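Local coordinates for protein tRNA (cytosine(72)-C(5))-methyltransferase (Pyrococcus horikoshii, PDB 5ZVG) that transfers a methyl group from S-adenosyl-L-methionine to C5 of cytosine 72 in several tRNAs, a modification that appears to promote their thermal stability slightly, at residues V33-I38 against Y72-G77; L88-A93 against Q126-K131; V200-A205 against I265-I270; E224-D229 against K251-D256. All coordinates share one frame; numbering follows the deposited sequence.

Overall arrangement
From the N terminus, the chain builds its domains largely in series, each held by strand pairs from distant parts of the sequence. Contact 1 closes first, joining strands 35-40 and 70-74 of the ferredoxin-like region. Contact 2 then opens and closes in the PUA region, about 25 Å away between centres. Contact 3 joins strand 201-203 to strand 267-273 in the methyltransferase domain, and contact 4 is nested inside the loop it closes, pairing strands 225-229 and 250-254. Contacts 3 and 4 lie in one sheet, where strands 201-203 and 225-229 are neighbours, and both touch S-adenosylmethionine. Contacts 1 and 2 lie across the chain's centre from this pair.

Contact 1 (V33-I38 against Y72-G77); sequences VEHYYI and YFVREG
Strands H35-I38 and Y72-V74 run antiparallel at 158°, with Y36 and F73 as the hydrogen-bonded pair: Y36 N meets F73 O at 2.8 Å, and F73 N returns a bond to Y36 O. R75 N to E34 O, 2.9 Å, carries the pairing one step past the strands. H35, Y37 and Y72 gather on one face as an aromatic cluster. The Y72 ring forms an offset stack with the H35 ring, planes 19° apart, Y72 CE1 lying over the middle of the imidazole and 3.3 Å from H35 ND1. With CG of Y72 held between its backbone N and carbonyl carbon (chi1 72°), the ring lies over H35 while Y72 CB sits squarely above the Y37 ring, a CH-pi contact 3.4 Å from the ring centroid. These are the two inner strands of the four-stranded antiparallel sheet of the ferredoxin-like region, with strand 62-63 at one edge and strand 179-181, from later in the chain, at the other; helix 184-193 packs on Y37 through L184 and M187. On the face bearing Y36 and F73, the methyl I38 CD1 reaches the edge of the phenyl ring, 3.8 Å from F73 CE1. Beyond the strands E34 and R75 lie side by side, E34 CG over one face of the guanidinium, in a salt bridge of 3.3 Å from E34 OE2 to R75 NH2. Each has a further partner: E31 for R75, and R282 for E34.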
# COMPACT_ATOMS: atom_id res chain seq x y z
N VAL A 33 -3.02 -5.44 8.03
CA VAL A 33 -2.67 -6.72 7.43
C VAL A 33 -2.12 -7.66 8.49
O VAL A 33 -1.42 -7.25 9.42
CB VAL A 33 -1.64 -6.56 6.28
CG1 VAL A 33 -2.22 -5.73 5.14
CG2 VAL A 33 -0.33 -5.97 6.80
N GLU A 34 -2.48 -8.93 8.37
CA GLU A 34 -2.06 -9.94 9.33
C GLU A 34 -0.59 -10.26 9.13
O GLU A 34 0.12 -10.58 10.08
CB GLU A 34 -2.92 -11.20 9.21
CG GLU A 34 -4.38 -10.98 9.61
CD GLU A 34 -5.21 -10.32 8.52
OE1 GLU A 34 -4.65 -9.97 7.46
OE2 GLU A 34 -6.42 -10.11 8.75
N HIS A 35 -0.14 -10.15 7.89
CA HIS A 35 1.25 -10.37 7.53
C HIS A 35 1.85 -9.10 6.96
O HIS A 35 1.54 -8.69 5.84
CB HIS A 35 1.37 -11.53 6.53
CG HIS A 35 1.17 -12.88 7.14
ND1 HIS A 35 1.34 -14.05 6.44
CD2 HIS A 35 0.81 -13.25 8.40
CE1 HIS A 35 1.10 -15.08 7.23
NE2 HIS A 35 0.78 -14.62 8.42
N TYR A 36 2.74 -8.47 7.72
CA TYR A 36 3.31 -7.20 7.34
C TYR A 36 4.60 -7.43 6.56
O TYR A 36 5.61 -7.85 7.13
CB TYR A 36 3.58 -6.34 8.58
CG TYR A 36 4.04 -4.93 8.27
CD1 TYR A 36 3.19 -4.02 7.65
CD2 TYR A 36 5.32 -4.51 8.59
CE1 TYR A 36 3.61 -2.73 7.36
CE2 TYR A 36 5.75 -3.23 8.31
CZ TYR A 36 4.89 -2.34 7.70
OH TYR A 36 5.31 -1.07 7.42
N TYR A 37 4.57 -7.17 5.25
CA TYR A 37 5.68 -7.53 4.37
C TYR A 37 6.68 -6.40 4.14
O TYR A 37 6.32 -5.21 4.12
CB TYR A 37 5.14 -8.01 3.02
CG TYR A 37 4.82 -9.48 2.95
CD1 TYR A 37 3.58 -9.96 3.35
CD2 TYR A 37 5.75 -10.40 2.47
CE1 TYR A 37 3.28 -11.31 3.29
CE2 TYR A 37 5.46 -11.75 2.40
CZ TYR A 37 4.22 -12.20 2.81
OH TYR A 37 3.91 -13.54 2.74
N ILE A 38 7.94 -6.78 3.97
CA ILE A 38 8.98 -5.85 3.55
C ILE A 38 9.77 -6.49 2.42
O ILE A 38 9.85 -7.72 2.34
CB ILE A 38 9.94 -5.48 4.70
CG1 ILE A 38 10.74 -6.70 5.15
CG2 ILE A 38 9.16 -4.87 5.86
CD1 ILE A 38 11.67 -6.43 6.29
N TYR A 72 8.18 -11.16 6.10
CA TYR A 72 6.98 -10.59 6.71
C TYR A 72 6.98 -10.78 8.22
O TYR A 72 7.65 -11.66 8.76
CB TYR A 72 5.72 -11.19 6.08
CG TYR A 72 5.40 -12.62 6.44
CD1 TYR A 72 4.61 -12.92 7.55
CD2 TYR A 72 5.87 -13.68 5.67
CE1 TYR A 72 4.31 -14.22 7.89
CE2 TYR A 72 5.57 -15.00 6.00
CZ TYR A 72 4.79 -15.26 7.11
OH TYR A 72 4.48 -16.55 7.46
N PHE A 73 6.25 -9.91 8.91
CA PHE A 73 6.09 -10.00 10.36
C PHE A 73 4.64 -10.32 10.68
O PHE A 73 3.73 -9.82 10.01
CB PHE A 73 6.52 -8.70 11.04
CG PHE A 73 7.92 -8.27 10.71
CD1 PHE A 73 8.19 -7.51 9.58
CD2 PHE A 73 8.98 -8.61 11.54
CE1 PHE A 73 9.48 -7.11 9.28
CE2 PHE A 73 10.27 -8.21 11.25
CZ PHE A 73 10.52 -7.46 10.11
N VAL A 74 4.41 -11.17 11.67
CA VAL A 74 3.06 -11.51 12.06
C VAL A 74 2.49 -10.42 12.96
O VAL A 74 3.12 -10.00 13.93
CB VAL A 74 3.00 -12.88 12.77
CG1 VAL A 74 1.58 -13.19 13.24
CG2 VAL A 74 3.49 -13.98 11.85
N ARG A 75 1.29 -9.96 12.62
CA ARG A 75 0.62 -8.89 13.35
C ARG A 75 0.14 -9.38 14.72
O ARG A 75 -0.22 -10.55 14.88
CB ARG A 75 -0.55 -8.37 12.52
CG ARG A 75 -1.52 -7.46 13.24
CD ARG A 75 -2.84 -8.18 13.47
NE ARG A 75 -3.82 -7.88 12.44
CZ ARG A 75 -4.98 -8.52 12.30
NH1 ARG A 75 -5.30 -9.50 13.14
NH2 ARG A 75 -5.82 -8.18 11.34
N GLU A 76 0.14 -8.49 15.70
CA GLU A 76 -0.37 -8.82 17.03
C GLU A 76 -1.72 -8.16 17.26
O GLU A 76 -1.94 -7.01 16.87
CB GLU A 76 0.62 -8.40 18.11
CG GLU A 76 1.97 -9.11 18.03
CD GLU A 76 2.97 -8.59 19.06
OE1 GLU A 76 2.63 -7.66 19.82
OE2 GLU A 76 4.11 -9.11 19.10
N GLY A 77 -2.65 -8.89 17.87
CA GLY A 77 -3.95 -8.34 18.18
C GLY A 77 -5.12 -9.10 17.56
O GLY A 77 -4.92 -10.08 16.83

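Contact 2 (L88-A93 against Q126-K131); sequences LPVVVA and QIRDPK
L88 begins the contact by offering its carbonyl to a side chain: Q126 NE2 donates to L88 O over 2.9 Å, the oxygen lying close to the plane of the glutamine amide. P89 O takes the backbone Q126 N at 3.1 Å. At V90 the methyl CG2 packs against the same amide, 3.5 Å from Q126 CD. The glutamine can serve both neighbours because its CG stands between backbone N and carbonyl carbon (chi1 66°) and the rest of its chain is extended. Its OE1 is gripped side-on by two nitrogens of R128, NE at 2.7 Å from Q126 OE1 and NH2 completing the pair, while R128 NH1 bonds to G132 O. Replaced by a leucine, Q126 would probably leave L88 O without its donor and R128 NE and NH2 without their acceptor, the guanidinium held mainly by G132 O. V91 then fixes the register, its N bonding to Q126 O at 2.8 Å and its O receiving R128 N. This parallel pairing, at 33°, lies inside the mixed sheet of the PUA domain, an RNA-binding module, between strands 112-115 and 134-140. V92 CG1 leans on the R128 and D129 carbonyls. A93 N donates to R128 O, and A93 CB rests 4.0 Å from I127 CG2, on the face closed by L107. There the strands part: D129 makes an Asx turn to K131 N, and its OD2 accepts from W286 NE1.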
# COMPACT_ATOMS: atom_id res chain seq x y z
N LEU A 88 -11.65 5.20 31.61
CA LEU A 88 -10.43 5.98 31.47
C LEU A 88 -10.71 7.34 30.87
O LEU A 88 -11.61 7.48 30.04
CB LEU A 88 -9.43 5.23 30.60
CG LEU A 88 -8.93 3.86 31.05
CD1 LEU A 88 -7.95 3.32 30.03
CD2 LEU A 88 -8.27 3.99 32.42
N PRO A 89 -9.93 8.36 31.28
CA PRO A 89 -10.07 9.65 30.60
C PRO A 89 -9.70 9.51 29.13
O PRO A 89 -8.79 8.75 28.80
CB PRO A 89 -9.08 10.55 31.35
CG PRO A 89 -8.10 9.61 31.98
CD PRO A 89 -8.88 8.37 32.31
N VAL A 90 -10.40 10.23 28.25
CA VAL A 90 -10.20 10.08 26.82
C VAL A 90 -9.22 11.09 26.24
O VAL A 90 -9.27 12.28 26.56
CB VAL A 90 -11.55 10.20 26.05
CG1 VAL A 90 -11.32 10.36 24.55
CG2 VAL A 90 -12.44 9.00 26.34
N VAL A 91 -8.31 10.60 25.40
CA VAL A 91 -7.56 11.45 24.49
C VAL A 91 -8.06 11.23 23.07
O VAL A 91 -8.12 10.11 22.57
CB VAL A 91 -6.05 11.15 24.53
CG1 VAL A 91 -5.32 12.02 23.52
CG2 VAL A 91 -5.51 11.38 25.92
N VAL A 92 -8.42 12.32 22.40
CA VAL A 92 -8.86 12.24 21.03
C VAL A 92 -7.71 12.60 20.10
O VAL A 92 -7.19 13.71 20.14
CB VAL A 92 -10.07 13.16 20.76
CG1 VAL A 92 -10.61 12.94 19.35
CG2 VAL A 92 -11.15 12.91 21.79
N ALA A 93 -7.28 11.62 19.30
CA ALA A 93 -6.23 11.82 18.30
C ALA A 93 -6.86 12.21 16.97
O ALA A 93 -8.00 11.83 16.70
CB ALA A 93 -5.39 10.55 18.15
N GLN A 126 -7.32 6.35 27.56
CA GLN A 126 -7.75 5.67 26.35
C GLN A 126 -7.68 6.63 25.18
O GLN A 126 -7.93 7.83 25.34
CB GLN A 126 -9.16 5.11 26.51
CG GLN A 126 -10.23 6.17 26.65
CD GLN A 126 -11.63 5.59 26.70
OE1 GLN A 126 -12.12 5.03 25.71
NE2 GLN A 126 -12.28 5.71 27.85
N ILE A 127 -7.35 6.12 24.00
CA ILE A 127 -7.18 6.97 22.83
C ILE A 127 -8.26 6.70 21.79
O ILE A 127 -8.44 5.57 21.33
CB ILE A 127 -5.81 6.76 22.17
CG1 ILE A 127 -4.71 7.01 23.20
CG2 ILE A 127 -5.67 7.65 20.95
CD1 ILE A 127 -3.32 6.75 22.68
N ARG A 128 -9.00 7.74 21.42
CA ARG A 128 -10.04 7.59 20.41
C ARG A 128 -9.83 8.49 19.21
O ARG A 128 -9.27 9.58 19.33
CB ARG A 128 -11.41 7.85 21.03
CG ARG A 128 -11.96 6.61 21.69
CD ARG A 128 -13.13 6.92 22.58
NE ARG A 128 -13.38 5.84 23.52
CZ ARG A 128 -14.11 4.77 23.24
NH1 ARG A 128 -14.63 4.64 22.02
NH2 ARG A 128 -14.30 3.83 24.15
N ASP A 129 -10.29 8.04 18.05
CA ASP A 129 -10.21 8.86 16.85
C ASP A 129 -11.33 9.90 16.90
O ASP A 129 -12.16 9.85 17.82
CB ASP A 129 -10.25 7.97 15.59
CG ASP A 129 -11.65 7.53 15.18
OD1 ASP A 129 -12.63 7.64 15.95
OD2 ASP A 129 -11.76 7.04 14.03
N PRO A 130 -11.36 10.84 15.94
CA PRO A 130 -12.38 11.89 16.09
C PRO A 130 -13.83 11.38 16.03
O PRO A 130 -14.73 12.14 16.37
CB PRO A 130 -12.10 12.82 14.90
CG PRO A 130 -10.66 12.59 14.58
CD PRO A 130 -10.44 11.14 14.83
N LYS A 131 -14.04 10.13 15.62
CA LYS A 131 -15.39 9.57 15.54
C LYS A 131 -15.71 8.54 16.63
O LYS A 131 -16.70 7.82 16.52
CB LYS A 131 -15.61 8.95 14.16
CG LYS A 131 -15.55 9.94 13.01
CD LYS A 131 -15.85 9.25 11.67
CE LYS A 131 -15.69 10.21 10.51
NZ LYS A 131 -15.91 9.54 9.20

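Contact 3 (V200-A205 against I265-I270); sequences VIIDMA and IKADKI. With SAM (S-adenosylmethionine), chain C.
V200 and D268 hold each other by backbone and side chain beside the parallel pairing of I201 and I202 with K269 and I270. V200 N donates to D268 OD2 at 3.0 Å, using the anti lone pair of that oxygen in a nearly straight bond of 168°. V200 O in turn accepts twice, from D268 N at 2.9 Å and from K269 N at 3.1 Å, just where the chain turns a corner. Without the D268 carboxylate, as with an alanine here, V200 N is likely to lose this acceptor and the corner to be tied less firmly to the strand. Two residues on, I202 N donates to K269 O, the donor lying in the carbonyl plane. K269 sends its own ammonium away, to a salt bridge with D199. The apolar groups close over this polar seam: I202 CD1 touches A267 CB at 3.6 Å, and M204 CE meets I270 CG2 at 3.4 Å beside A308 of helix 291-311. D203 is spoken for elsewhere, OD2 bonding to T212 OG1. Past the strand, A205 O accepts a hydrogen bond from the amino nitrogen of S-adenosylmethionine, SAM N, over 3.2 Å. With the strand's polar groups engaged in the sheet, the carbonyl just beyond its end is directed to the cofactor, as expected of the binding loop A205-K211.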
# COMPACT_ATOMS: atom_id res chain seq x y z
N VAL A 200 13.25 -1.47 -22.71
CA VAL A 200 12.86 -0.10 -22.45
C VAL A 200 11.67 -0.15 -21.50
O VAL A 200 10.63 -0.73 -21.83
CB VAL A 200 12.50 0.65 -23.73
CG1 VAL A 200 12.37 2.13 -23.45
CG2 VAL A 200 13.56 0.39 -24.78
N ILE A 201 11.81 0.48 -20.34
CA ILE A 201 10.88 0.28 -19.24
C ILE A 201 10.34 1.59 -18.71
O ILE A 201 11.10 2.53 -18.44
CB ILE A 201 11.55 -0.47 -18.07
CG1 ILE A 201 12.04 -1.85 -18.52
CG2 ILE A 201 10.61 -0.59 -16.87
CD1 ILE A 201 12.95 -2.52 -17.52
N ILE A 202 9.02 1.66 -18.54
CA ILE A 202 8.40 2.87 -18.04
C ILE A 202 7.45 2.59 -16.89
O ILE A 202 6.50 1.81 -17.02
CB ILE A 202 7.62 3.61 -19.14
CG1 ILE A 202 8.50 3.88 -20.36
CG2 ILE A 202 7.03 4.90 -18.59
CD1 ILE A 202 7.74 4.49 -21.52
N ASP A 203 7.71 3.23 -15.76
CA ASP A 203 6.79 3.27 -14.64
C ASP A 203 6.10 4.63 -14.65
O ASP A 203 6.70 5.63 -14.25
CB ASP A 203 7.53 3.04 -13.32
CG ASP A 203 6.61 2.69 -12.17
OD1 ASP A 203 5.39 2.95 -12.28
OD2 ASP A 203 7.11 2.18 -11.15
N MET A 204 4.85 4.67 -15.09
CA MET A 204 4.23 5.96 -15.39
C MET A 204 3.47 6.57 -14.22
O MET A 204 2.93 7.67 -14.34
CB MET A 204 3.29 5.83 -16.59
CG MET A 204 2.19 4.81 -16.44
SD MET A 204 1.14 4.84 -17.91
CE MET A 204 2.34 4.39 -19.13
N ALA A 205 3.44 5.87 -13.10
CA ALA A 205 2.93 6.44 -11.86
C ALA A 205 3.77 5.89 -10.73
O ALA A 205 3.31 5.03 -9.96
CB ALA A 205 1.46 6.11 -11.67
N ILE A 265 9.26 7.63 -27.15
CA ILE A 265 9.63 6.30 -26.70
C ILE A 265 8.54 5.28 -26.95
O ILE A 265 7.37 5.52 -26.66
CB ILE A 265 9.96 6.31 -25.20
CG1 ILE A 265 10.85 7.51 -24.87
CG2 ILE A 265 10.64 5.01 -24.80
CD1 ILE A 265 11.06 7.73 -23.40
N LYS A 266 8.92 4.13 -27.50
CA LYS A 266 8.05 2.98 -27.48
C LYS A 266 8.68 1.91 -26.61
O LYS A 266 9.67 1.29 -26.99
CB LYS A 266 7.77 2.42 -28.88
CG LYS A 266 6.73 3.17 -29.70
CD LYS A 266 6.47 2.44 -31.02
CE LYS A 266 7.49 2.77 -32.10
NZ LYS A 266 7.19 2.01 -33.35
N ALA A 267 8.10 1.71 -25.43
CA ALA A 267 8.68 0.81 -24.44
C ALA A 267 8.32 -0.64 -24.69
O ALA A 267 7.30 -0.94 -25.31
CB ALA A 267 8.24 1.21 -23.04
N ASP A 268 9.18 -1.53 -24.21
CA ASP A 268 8.91 -2.97 -24.24
C ASP A 268 8.09 -3.39 -23.02
O ASP A 268 7.31 -4.34 -23.08
CB ASP A 268 10.22 -3.75 -24.29
CG ASP A 268 11.08 -3.35 -25.47
OD1 ASP A 268 10.79 -3.81 -26.59
OD2 ASP A 268 12.04 -2.57 -25.27
N LYS A 269 8.27 -2.67 -21.92
CA LYS A 269 7.60 -2.99 -20.67
C LYS A 269 7.09 -1.72 -20.04
O LYS A 269 7.84 -0.76 -19.86
CB LYS A 269 8.54 -3.72 -19.70
CG LYS A 269 9.15 -5.01 -20.22
CD LYS A 269 8.09 -6.09 -20.34
CE LYS A 269 8.64 -7.38 -20.93
NZ LYS A 269 9.76 -7.95 -20.14
N ILE A 270 5.80 -1.71 -19.71
CA ILE A 270 5.22 -0.59 -19.00
C ILE A 270 4.49 -1.07 -17.76
O ILE A 270 3.62 -1.94 -17.83
CB ILE A 270 4.24 0.20 -19.88
CG1 ILE A 270 4.99 0.98 -20.96
CG2 ILE A 270 3.43 1.14 -19.03
CD1 ILE A 270 4.09 1.88 -21.78
N SAM C . 3.44 2.54 -7.97
CA SAM C . 3.89 3.44 -6.91
C SAM C . 4.75 2.73 -5.87
O SAM C . 5.26 3.35 -4.94
OXT SAM C . 4.97 1.52 -5.94
CB SAM C . 2.70 4.15 -6.25
CG SAM C . 1.79 4.88 -7.23
SD SAM C . 0.36 5.66 -6.43
CE SAM C . -0.81 4.28 -6.52
C5' SAM C . -0.27 6.73 -7.75
C4' SAM C . 0.70 7.84 -8.15
O4' SAM C . 0.32 8.37 -9.40
C3' SAM C . 0.72 9.00 -7.17
O3' SAM C . 2.02 9.14 -6.65
C2' SAM C . 0.39 10.24 -7.99
O2' SAM C . 1.32 11.26 -7.72
C1' SAM C . 0.55 9.76 -9.42
N9 SAM C . -0.36 10.43 -10.37
C8 SAM C . -1.69 10.73 -10.21
N7 SAM C . -2.13 11.33 -11.34
C5 SAM C . -1.11 11.41 -12.22
C6 SAM C . -1.01 11.92 -13.50
N6 SAM C . -2.06 12.47 -14.11
N1 SAM C . 0.20 11.86 -14.16
C2 SAM C . 1.30 11.29 -13.55
N3 SAM C . 1.19 10.79 -12.27
C4 SAM C . 0.01 10.85 -11.62

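Contact 4 (E224-D229 against K251-D256); sequences EIIAID and KLVQMD. With SAM (S-adenosylmethionine), chain C.
I228 and V253 meet through their torsions: with CG1 of I228 anti to its carbonyl carbon, and CG1 of V253 likewise anti to its own (chi1 -72°), which puts V253 CG2 between backbone N and carbonyl carbon, I228 CG1 lies 3.4 Å from V253 CG2. The other branch, I228 CG2, turns to M255 CG at 3.5 Å, so one isoleucine bridges two residues of the facing segment, with I226 extending the apolar row to V253. Beneath them the backbones run parallel at 27°. I225 O takes K251 N at 2.7 Å, and bonds from A227 N to K251 O and from V253 N to A227 O continue the pairing. It slackens toward the cofactor: D229 N to V253 O is weak at 3.4 Å, and M255 N approaches D229 O from above the carbonyl plane. On the face of A227 and L252, helix 232-245 packs through M238 and I242. The strand ends then turn to S-adenosylmethionine. The carboxylate of D229 faces the ribose, OD1 accepting from SAM O2', though the modelled length is too short to be trusted, and OD2 receives A207 N. D256 OD1 accepts from SAM N6 at 2.9 Å, its other oxygen in a salt bridge with R258. This is a beta-alpha-beta unit of the Rossmann-like class I methyltransferase fold, in which an acidic residue ending one strand holds the ribose and another, just past the next, reads the adenine amine.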
# COMPACT_ATOMS: atom_id res chain seq x y z
N GLU A 224 18.03 0.71 -17.78
CA GLU A 224 17.50 2.01 -17.37
C GLU A 224 15.99 1.90 -17.11
O GLU A 224 15.27 1.19 -17.81
CB GLU A 224 17.78 3.07 -18.44
CG GLU A 224 17.02 4.38 -18.25
CD GLU A 224 17.37 5.42 -19.31
OE1 GLU A 224 18.17 6.33 -19.01
OE2 GLU A 224 16.82 5.33 -20.43
N ILE A 225 15.53 2.60 -16.08
CA ILE A 225 14.10 2.66 -15.79
C ILE A 225 13.65 4.11 -15.79
O ILE A 225 14.19 4.95 -15.06
CB ILE A 225 13.76 2.03 -14.43
CG1 ILE A 225 14.32 0.60 -14.34
CG2 ILE A 225 12.25 2.05 -14.19
CD1 ILE A 225 14.37 0.06 -12.93
N ILE A 226 12.67 4.42 -16.63
CA ILE A 226 12.09 5.75 -16.67
C ILE A 226 10.90 5.78 -15.74
O ILE A 226 9.96 5.00 -15.90
CB ILE A 226 11.67 6.16 -18.09
CG1 ILE A 226 12.86 6.07 -19.04
CG2 ILE A 226 11.09 7.56 -18.09
CD1 ILE A 226 12.51 6.37 -20.46
N ALA A 227 10.93 6.68 -14.77
CA ALA A 227 9.88 6.74 -13.76
C ALA A 227 9.17 8.09 -13.77
O ALA A 227 9.79 9.14 -13.57
CB ALA A 227 10.44 6.45 -12.39
N ILE A 228 7.86 8.05 -13.98
CA ILE A 228 7.06 9.25 -14.18
C ILE A 228 6.12 9.50 -13.00
O ILE A 228 5.50 8.57 -12.49
CB ILE A 228 6.21 9.13 -15.45
CG1 ILE A 228 7.11 8.89 -16.66
CG2 ILE A 228 5.33 10.35 -15.63
CD1 ILE A 228 6.37 8.67 -17.93
N ASP A 229 6.05 10.75 -12.55
CA ASP A 229 4.99 11.15 -11.63
C ASP A 229 4.68 12.64 -11.76
O ASP A 229 5.55 13.43 -12.12
CB ASP A 229 5.36 10.82 -10.18
CG ASP A 229 4.13 10.53 -9.33
OD1 ASP A 229 3.48 11.49 -8.86
OD2 ASP A 229 3.82 9.33 -9.12
N LYS A 251 15.71 6.93 -14.03
CA LYS A 251 15.62 8.29 -14.52
C LYS A 251 14.25 8.88 -14.19
O LYS A 251 13.23 8.41 -14.70
CB LYS A 251 15.87 8.34 -16.03
CG LYS A 251 15.64 9.71 -16.66
CD LYS A 251 16.46 10.81 -15.98
CE LYS A 251 16.54 12.05 -16.85
NZ LYS A 251 15.20 12.50 -17.32
N LEU A 252 14.25 9.88 -13.33
CA LEU A 252 13.02 10.56 -12.95
C LEU A 252 12.60 11.61 -13.97
O LEU A 252 13.41 12.42 -14.42
CB LEU A 252 13.18 11.22 -11.57
CG LEU A 252 12.76 10.43 -10.34
CD1 LEU A 252 13.24 9.02 -10.42
CD2 LEU A 252 13.31 11.07 -9.09
N VAL A 253 11.32 11.59 -14.33
CA VAL A 253 10.74 12.64 -15.15
C VAL A 253 9.40 13.06 -14.56
O VAL A 253 8.52 12.23 -14.31
CB VAL A 253 10.57 12.19 -16.63
CG1 VAL A 253 11.92 12.12 -17.32
CG2 VAL A 253 9.89 10.86 -16.72
N GLN A 254 9.26 14.35 -14.30
CA GLN A 254 8.00 14.91 -13.83
C GLN A 254 7.11 15.34 -15.00
O GLN A 254 7.57 16.06 -15.89
CB GLN A 254 8.27 16.10 -12.92
CG GLN A 254 7.03 16.65 -12.25
CD GLN A 254 7.33 17.85 -11.39
OE1 GLN A 254 8.49 18.24 -11.24
NE2 GLN A 254 6.29 18.45 -10.82
N MET A 255 5.85 14.91 -14.97
CA MET A 255 4.90 15.17 -16.05
C MET A 255 3.57 14.47 -15.81
O MET A 255 3.49 13.51 -15.04
CB MET A 255 5.45 14.71 -17.41
CG MET A 255 5.44 13.20 -17.59
SD MET A 255 5.98 12.61 -19.21
CE MET A 255 4.68 13.26 -20.27
N ASP A 256 2.52 14.96 -16.47
CA ASP A 256 1.24 14.26 -16.52
C ASP A 256 1.39 13.06 -17.45
O ASP A 256 1.53 13.22 -18.66
CB ASP A 256 0.14 15.22 -17.00
CG ASP A 256 -1.21 14.53 -17.17
OD1 ASP A 256 -1.37 13.36 -16.77
OD2 ASP A 256 -2.12 15.18 -17.72
N SAM C . 3.44 2.54 -7.97
CA SAM C . 3.89 3.44 -6.91
C SAM C . 4.75 2.73 -5.87
O SAM C . 5.26 3.35 -4.94
OXT SAM C . 4.97 1.52 -5.94
CB SAM C . 2.70 4.15 -6.25
CG SAM C . 1.79 4.88 -7.23
SD SAM C . 0.36 5.66 -6.43
CE SAM C . -0.81 4.28 -6.52
C5' SAM C . -0.27 6.73 -7.75
C4' SAM C . 0.70 7.84 -8.15
O4' SAM C . 0.32 8.37 -9.40
C3' SAM C . 0.72 9.00 -7.17
O3' SAM C . 2.02 9.14 -6.65
C2' SAM C . 0.39 10.24 -7.99
O2' SAM C . 1.32 11.26 -7.72
C1' SAM C . 0.55 9.76 -9.42
N9 SAM C . -0.36 10.43 -10.37
C8 SAM C . -1.69 10.73 -10.21
N7 SAM C . -2.13 11.33 -11.34
C5 SAM C . -1.11 11.41 -12.22
C6 SAM C . -1.01 11.92 -13.50
N6 SAM C . -2.06 12.47 -14.11
N1 SAM C . 0.20 11.86 -14.16
C2 SAM C . 1.30 11.29 -13.55
N3 SAM C . 1.19 10.79 -12.27
C4 SAM C . 0.01 10.85 -11.62